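Local coordinates for uncharacterized protein (Parabacteroides merdae ATCC 43184, PDB 5BMT) that is of unknown function but probably pairs an OB-type domain, of a family of Bacteroides lipoproteins, with an immunoglobulin-like one, at residues 160-165 and 219-224. Sequence-based numbering, arbitrary orientation.
Sequences CLRAQK and TKIATW
Strand 160-165 and residues 221-224, the start of strand 221-233, run roughly antiparallel, at 132° with axes 11.4 Å apart, and only side chains bridge the gap. R162 and W224 make most of the contact. The arginine chain bends at chi3 (72°), which presents one face of its guanidinium to the far strand. CH2 of W224 lies over that face, 4.0 Å from R162 NH1, and I221 CG1 covers the same face at 3.8 Å from R162 NH2. Indole and guanidinium planes are nearly perpendicular (83°), the ring directing its edge at NH1. Both strands border strand 203-214 within the larger sheet, which probably forms the immunoglobulin-like part of the protein; 153-167 is parallel to it and 221-233 antiparallel, the latter opening with a classic beta bulge in which A222 and T223 both face T213. In one of its two conformers, C160 places SG oblique to the indole, 3.8 Å from W224 CZ3, a sulfur-aromatic contact that is doubtful as a constant feature. I221 CG2 lies 3.5 Å above the plane of the W224 ring, displaced toward its rim. E101 meets the R162 charge through NE, while carbonyls of D94 and M96 accept bonds from NH1 and NH2, fixing the guanidinium's rotation.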
loop_
_atom_site.group_PDB
_atom_site.type_symbol
_atom_site.label_atom_id
_atom_site.label_comp_id
_atom_site.label_asym_id
_atom_site.label_seq_id
_atom_site.Cartn_x
_atom_site.Cartn_y
_atom_site.Cartn_z
ATOM N N CYS A 160 -6.040 -10.467 4.377
ATOM C CA CYS A 160 -6.262 -10.195 5.781
ATOM C C CYS A 160 -5.089 -9.436 6.379
ATOM O O CYS A 160 -3.938 -9.812 6.188
ATOM C CB CYS A 160 -6.510 -11.492 6.533
ATOM S SG CYS A 160 -6.690 -11.262 8.311
ATOM N N LEU A 161 -5.391 -8.358 7.134
ATOM C CA LEU A 161 -4.344 -7.580 7.795
ATOM C C LEU A 161 -4.540 -7.674 9.291
ATOM O O LEU A 161 -5.647 -7.392 9.798
ATOM C CB LEU A 161 -4.341 -6.111 7.375
ATOM C CG LEU A 161 -3.221 -5.257 8.008
ATOM C CD1 LEU A 161 -1.835 -5.697 7.544
ATOM C CD2 LEU A 161 -3.416 -3.795 7.674
ATOM N N ARG A 162 -3.485 -8.130 9.994
ATOM C CA ARG A 162 -3.484 -8.182 11.440
ATOM C C ARG A 162 -2.253 -7.471 11.982
ATOM O O ARG A 162 -1.253 -7.311 11.267
ATOM C CB ARG A 162 -3.608 -9.625 11.938
ATOM C CG ARG A 162 -5.015 -10.114 11.540
ATOM C CD ARG A 162 -5.267 -11.579 11.689
ATOM N NE ARG A 162 -5.380 -11.952 13.092
ATOM C CZ ARG A 162 -5.688 -13.176 13.507
ATOM N NH1 ARG A 162 -5.971 -14.131 12.629
ATOM N NH2 ARG A 162 -5.767 -13.441 14.801
ATOM N N ALA A 163 -2.359 -6.990 13.209
ATOM C CA ALA A 163 -1.302 -6.195 13.836
ATOM C C ALA A 163 -0.953 -6.698 15.214
ATOM O O ALA A 163 -1.853 -7.121 15.953
ATOM C CB ALA A 163 -1.759 -4.752 13.965
ATOM N N GLN A 164 0.321 -6.548 15.573
ATOM C CA GLN A 164 0.800 -6.833 16.930
ATOM C C GLN A 164 1.487 -5.600 17.468
ATOM O O GLN A 164 2.230 -4.948 16.729
ATOM C CB GLN A 164 1.786 -8.012 16.973
ATOM C CG GLN A 164 1.157 -9.361 16.625
ATOM C CD GLN A 164 2.236 -10.414 16.490
ATOM O OE1 GLN A 164 3.023 -10.410 15.540
ATOM N NE2 GLN A 164 2.309 -11.331 17.446
ATOM N N LYS A 165 1.266 -5.280 18.751
ATOM C CA LYS A 165 1.975 -4.157 19.361
ATOM C C LYS A 165 3.412 -4.601 19.655
ATOM O O LYS A 165 3.600 -5.674 20.249
ATOM C CB LYS A 165 1.266 -3.684 20.646
ATOM C CG LYS A 165 1.707 -2.284 21.102
ATOM C CD LYS A 165 1.192 -1.918 22.507
ATOM C CE LYS A 165 -0.306 -1.878 22.631
ATOM N NZ LYS A 165 -0.717 -1.467 24.008
ATOM N N THR A 219 -9.165 -13.751 23.572
ATOM C CA THR A 219 -8.379 -14.897 23.095
ATOM C C THR A 219 -8.658 -15.198 21.612
ATOM O O THR A 219 -7.920 -15.965 20.987
ATOM C CB THR A 219 -8.647 -16.146 23.940
ATOM O OG1 THR A 219 -10.050 -16.419 23.955
ATOM C CG2 THR A 219 -8.094 -16.023 25.359
ATOM N N LYS A 220 -9.754 -14.636 21.060
ATOM C CA LYS A 220 -10.139 -14.853 19.666
ATOM C C LYS A 220 -10.690 -13.588 19.057
ATOM O O LYS A 220 -11.181 -12.711 19.775
ATOM C CB LYS A 220 -11.237 -15.928 19.557
ATOM C CG LYS A 220 -10.874 -17.324 20.034
ATOM C CD LYS A 220 -12.068 -18.247 19.795
ATOM C CE LYS A 220 -11.804 -19.679 20.186
ATOM N NZ LYS A 220 -12.866 -20.587 19.673
ATOM N N ILE A 221 -10.638 -13.503 17.718
ATOM C CA ILE A 221 -11.289 -12.419 17.000
ATOM C C ILE A 221 -12.759 -12.788 16.888
ATOM O O ILE A 221 -13.075 -13.876 16.384
ATOM C CB ILE A 221 -10.658 -12.195 15.604
ATOM C CG1 ILE A 221 -9.125 -12.006 15.682
ATOM C CG2 ILE A 221 -11.364 -11.036 14.871
ATOM C CD1 ILE A 221 -8.604 -10.970 16.673
ATOM N N ALA A 222 -13.663 -11.896 17.336
ATOM C CA ALA A 222 -15.101 -12.161 17.271
ATOM C C ALA A 222 -15.718 -11.647 15.967
ATOM O O ALA A 222 -16.579 -12.323 15.392
ATOM C CB ALA A 222 -15.803 -11.527 18.463
ATOM N N THR A 223 -15.378 -10.408 15.552
ATOM C CA THR A 223 -15.929 -9.858 14.321
ATOM C C THR A 223 -14.824 -9.212 13.493
ATOM O O THR A 223 -13.787 -8.802 14.034
ATOM C CB THR A 223 -17.069 -8.846 14.553
ATOM O OG1 THR A 223 -16.531 -7.666 15.165
ATOM C CG2 THR A 223 -18.228 -9.419 15.378
ATOM N N TRP A 224 -15.087 -9.085 12.208
ATOM C CA TRP A 224 -14.130 -8.527 11.247
ATOM C C TRP A 224 -14.722 -7.358 10.508
ATOM O O TRP A 224 -15.941 -7.323 10.249
ATOM C CB TRP A 224 -13.768 -9.612 10.212
ATOM C CG TRP A 224 -13.190 -10.861 10.813
ATOM C CD1 TRP A 224 -13.878 -11.903 11.374
ATOM C CD2 TRP A 224 -11.804 -11.144 10.996
ATOM N NE1 TRP A 224 -12.996 -12.861 11.821
ATOM C CE2 TRP A 224 -11.714 -12.423 11.591
ATOM C CE3 TRP A 224 -10.617 -10.469 10.642
ATOM C CZ2 TRP A 224 -10.484 -13.016 11.890
ATOM C CZ3 TRP A 224 -9.400 -11.062 10.944
ATOM C CH2 TRP A 224 -9.344 -12.319 11.556
#